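PDB 4L8K: putative peptidase from Parabacteroides merdae, which probably hydrolyses peptide bonds as a serine peptidase of family S41, the family of the tricorn and C-terminal processing proteases. Local coordinates for residues G292-M296 with K297-T301; F91-E94 with I95-Y99. One frame throughout, in Å; residues are numbered along the deposited sequence. Where two conformers were deposited one is given.

Contact 1. Residues G292-M296 with K297-T301; sequences GEDIM and KGRDT
The carboxylate of D294 is gripped at both oxygens by groups that follow it in the chain. OD2 accepts the hydroxyl of T301, with OG1 2.6 Å away on the anti lone pair, the one that faces away from OD1; the two side chains cross at about a right angle. Water 1 also donates to OD2 (2.6 Å from OD2) and is itself bound by R299 NH2, which joins carboxylate and guanidinium a second time. OD1 receives R299 NE at 3.0 Å in a salt bridge. The contact lies near the guanidinium plane but well above that of the carboxylate, 54° out of it, so the two ions do not form the flat, two-pronged pairing. With the arginine bent at chi3 (54°), NE faces OD1, while NH2 reaches the carboxylate through water 1. On the other flank, K297 runs alongside E293, its methylenes passing the carbonyl oxygen of E293, and its ammonium stops 4.2 Å from D294 OD1. Water 2 fills that step, lying 2.6 Å from OD1 and 2.7 Å from K297 NZ. Four direct or water-mediated polar links thus satisfy a buried acid, and the adjacent positive groups would probably favour its ionised form. The backbone bonds identify the turn. R299 N reaches back to D294 O at 2.6 Å, and G298 N to I295 O at 2.9 Å, whereas K297 N makes only weak bonds. G298 has left helical geometry with a phi of +67°. Beyond it, D300 caps the next helix, 301-311, through OD1, while T301 OG1 also bonds T291 N. A six-to-one bond enclosing a five-to-two bond, with glycine in the left-handed position, defines the Schellman motif that ends helix 292-296.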
# COMPACT_ATOMS: atom_id res chain seq x y z
N GLY A 292 17.29 3.18 16.56
CA GLY A 292 17.45 2.38 17.78
C GLY A 292 17.52 3.23 19.04
O GLY A 292 16.94 2.85 20.06
N GLU A 293 18.15 4.43 18.97
CA GLU A 293 18.25 5.32 20.12
C GLU A 293 16.93 6.08 20.36
O GLU A 293 16.67 6.46 21.50
CB GLU A 293 19.45 6.30 20.01
CG GLU A 293 19.41 7.28 18.83
CD GLU A 293 19.92 6.77 17.49
OE1 GLU A 293 20.20 5.55 17.35
OE2 GLU A 293 20.04 7.61 16.57
N ASP A 294 16.10 6.29 19.33
CA ASP A 294 14.82 6.95 19.57
C ASP A 294 13.84 6.01 20.29
O ASP A 294 13.05 6.48 21.11
CB ASP A 294 14.19 7.50 18.28
CG ASP A 294 14.63 8.93 18.00
OD1 ASP A 294 15.05 9.63 18.96
OD2 ASP A 294 14.45 9.38 16.86
N ILE A 295 13.91 4.68 19.99
CA ILE A 295 13.08 3.64 20.61
C ILE A 295 13.38 3.64 22.10
O ILE A 295 12.46 3.63 22.92
CB ILE A 295 13.36 2.25 19.96
CG1 ILE A 295 12.70 2.15 18.57
CG2 ILE A 295 12.94 1.06 20.88
CD1 ILE A 295 13.23 1.00 17.66
N MSE A 296 14.70 3.71 22.43
CA MSE A 296 15.20 3.76 23.81
C MSE A 296 14.74 5.03 24.55
O MSE A 296 14.70 5.05 25.78
CB MSE A 296 16.72 3.67 23.80
CG MSE A 296 17.21 2.32 23.36
SE MSE A 296 19.09 2.22 23.44
CE MSE A 296 19.25 0.28 23.45
N LYS A 297 14.40 6.09 23.81
CA LYS A 297 13.91 7.34 24.39
C LYS A 297 12.38 7.41 24.33
O LYS A 297 11.80 8.42 24.72
CB LYS A 297 14.53 8.56 23.70
CG LYS A 297 16.03 8.72 23.92
CD LYS A 297 16.56 9.87 23.08
CE LYS A 297 17.97 9.59 22.60
NZ LYS A 297 18.31 10.40 21.41
N GLY A 298 11.75 6.34 23.83
CA GLY A 298 10.30 6.21 23.61
C GLY A 298 9.78 7.12 22.52
O GLY A 298 8.60 7.50 22.52
N ARG A 299 10.68 7.50 21.57
CA ARG A 299 10.38 8.43 20.48
C ARG A 299 10.23 7.75 19.14
O ARG A 299 10.92 6.76 18.85
CB ARG A 299 11.49 9.47 20.35
CG ARG A 299 11.51 10.53 21.44
CD ARG A 299 12.87 11.22 21.48
NE ARG A 299 13.29 11.77 20.18
CZ ARG A 299 13.10 13.03 19.80
NH1 ARG A 299 12.51 13.90 20.62
NH2 ARG A 299 13.53 13.44 18.62
N ASP A 300 9.36 8.31 18.29
CA ASP A 300 9.17 7.84 16.92
C ASP A 300 9.89 8.85 16.04
O ASP A 300 9.42 9.98 15.90
CB ASP A 300 7.65 7.73 16.59
CG ASP A 300 7.30 7.13 15.23
OD1 ASP A 300 7.97 7.49 14.23
OD2 ASP A 300 6.32 6.36 15.15
N THR A 301 11.02 8.46 15.46
CA THR A 301 11.85 9.32 14.59
C THR A 301 11.03 9.96 13.45
O THR A 301 11.23 11.15 13.15
CB THR A 301 13.03 8.51 14.01
OG1 THR A 301 13.55 7.68 15.04
CG2 THR A 301 14.16 9.39 13.47
O HOH W 1 14.38 11.91 16.49
O HOH W 2 17.48 10.42 18.87

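Contact 2. Residues F91-E94 with I95-Y99; sequences FYKE and IQDNY
K93 and D97 are joined by a salt bridge one helical turn apart, NZ lying 2.8 Å from OD1 on that oxygen's syn lone pair. Water 3 closes the pairing from the side of the other oxygen: it accepts from K93 NZ and donates to D97 OD2, 2.6 Å from OD2. This is an i to i+4 ion pair on the first turn of helix 93-100, with Y92 at the N-cap. The lysine reaches its partner by bending twice, at chi2 (81°) and chi4 (54°), which carries NZ out from the helix and forward, toward D97 on the next turn. Backbone bonds span the same turn: D97 N bonds K93 O at 2.8 Å, and Q96 N bonds Y92 O at 2.9 Å in the carbonyl plane, whereas the bond from I95 N to Y92 O is weak. Packing begins where Y92 CB meets I95 CG1 at 4.1 Å. On a different flank, the extended side chain of Q96 passes K93 CD with OE1 and continues to F91. The F91 ring itself lies nearly parallel to that of Y124 and touches R155. The F91 ring plane is 88° from the plane of the Q96 amide, whose NE2 is hydrogen-bonded to Y122 OH. That nitrogen meets the rim of the phenyl ring instead of pointing into its face, approaching F91 CE1 to 3.6 Å near the ring plane.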
# COMPACT_ATOMS: atom_id res chain seq x y z
N PHE A 91 7.55 1.30 12.52
CA PHE A 91 6.31 1.55 13.26
C PHE A 91 6.26 0.61 14.46
O PHE A 91 6.57 -0.57 14.31
CB PHE A 91 5.04 1.34 12.37
CG PHE A 91 3.74 1.62 13.08
CD1 PHE A 91 3.25 2.92 13.18
CD2 PHE A 91 3.03 0.60 13.69
CE1 PHE A 91 2.07 3.20 13.88
CE2 PHE A 91 1.84 0.86 14.39
CZ PHE A 91 1.37 2.16 14.48
N TYR A 92 5.90 1.14 15.64
CA TYR A 92 5.76 0.37 16.87
C TYR A 92 4.62 0.98 17.62
O TYR A 92 4.65 2.18 17.93
CB TYR A 92 7.06 0.37 17.73
CG TYR A 92 8.27 -0.16 16.99
CD1 TYR A 92 8.51 -1.53 16.90
CD2 TYR A 92 9.14 0.70 16.32
CE1 TYR A 92 9.61 -2.03 16.20
CE2 TYR A 92 10.23 0.21 15.61
CZ TYR A 92 10.47 -1.15 15.56
OH TYR A 92 11.55 -1.61 14.87
N LYS A 93 3.58 0.18 17.85
CA LYS A 93 2.37 0.60 18.56
C LYS A 93 2.72 1.16 19.96
O LYS A 93 2.19 2.19 20.36
CB LYS A 93 1.41 -0.62 18.65
CG LYS A 93 0.18 -0.47 19.56
CD LYS A 93 -0.97 0.31 18.91
CE LYS A 93 -2.26 0.28 19.73
NZ LYS A 93 -2.09 0.74 21.15
N GLU A 94 3.66 0.51 20.67
CA GLU A 94 4.10 0.90 22.02
C GLU A 94 4.72 2.30 22.01
O GLU A 94 4.50 3.07 22.95
CB GLU A 94 5.09 -0.14 22.61
CG GLU A 94 4.50 -1.54 22.74
CD GLU A 94 4.37 -2.43 21.51
OE1 GLU A 94 4.90 -2.07 20.42
OE2 GLU A 94 3.74 -3.50 21.64
N ILE A 95 5.48 2.66 20.94
CA ILE A 95 6.06 4.00 20.82
C ILE A 95 4.94 5.00 20.42
O ILE A 95 4.89 6.11 20.94
CB ILE A 95 7.27 4.01 19.83
CG1 ILE A 95 8.47 3.17 20.34
CG2 ILE A 95 7.70 5.44 19.45
CD1 ILE A 95 9.29 3.56 21.57
N GLN A 96 4.04 4.58 19.52
CA GLN A 96 2.90 5.39 19.11
C GLN A 96 2.00 5.76 20.34
O GLN A 96 1.49 6.89 20.40
CB GLN A 96 2.10 4.68 18.03
CG GLN A 96 1.01 5.57 17.43
CD GLN A 96 -0.00 4.79 16.65
OE1 GLN A 96 -0.50 3.74 17.07
NE2 GLN A 96 -0.32 5.30 15.47
N ASP A 97 1.86 4.82 21.32
CA ASP A 97 1.12 5.03 22.58
C ASP A 97 1.62 6.26 23.33
O ASP A 97 0.84 6.90 24.03
CB ASP A 97 1.20 3.80 23.51
CG ASP A 97 0.47 2.56 23.02
OD1 ASP A 97 -0.47 2.70 22.22
OD2 ASP A 97 0.85 1.44 23.44
N ASN A 98 2.91 6.63 23.18
CA ASN A 98 3.48 7.81 23.83
C ASN A 98 2.94 9.12 23.24
O ASN A 98 3.00 10.16 23.89
CB ASN A 98 5.00 7.78 23.77
CG ASN A 98 5.59 6.65 24.55
OD1 ASN A 98 4.96 6.10 25.44
ND2 ASN A 98 6.82 6.28 24.22
N TYR A 99 2.44 9.08 22.01
CA TYR A 99 1.88 10.22 21.29
C TYR A 99 0.37 10.23 21.39
O TYR A 99 -0.22 11.29 21.66
CB TYR A 99 2.32 10.21 19.81
CG TYR A 99 3.82 10.34 19.64
CD1 TYR A 99 4.65 9.22 19.71
CD2 TYR A 99 4.42 11.58 19.47
CE1 TYR A 99 6.04 9.34 19.62
CE2 TYR A 99 5.81 11.71 19.35
CZ TYR A 99 6.61 10.58 19.43
OH TYR A 99 7.98 10.69 19.33
O HOH W 3 -0.47 -0.74 22.91

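Contact 2 precedes contact 1 in the chain, yet their centres are about 10 Å apart and helix 93-100 packs directly on the turn that ends helix 292-296. Two probable hydrogen bonds join them: N98 ND2 lies 2.7 Å from G298 O, and Y99 OH lies 2.9 Å from D300 N. Beside these polar links I95 packs against the turn, with CG2 3.4 Å from R299 C and CD1 3.4 Å from I295 O. In these four pairs the turn offers backbone atoms and helix 93-100 offers side chains. R155 touches both contacts: it forms a salt bridge with D300 and packs against F91.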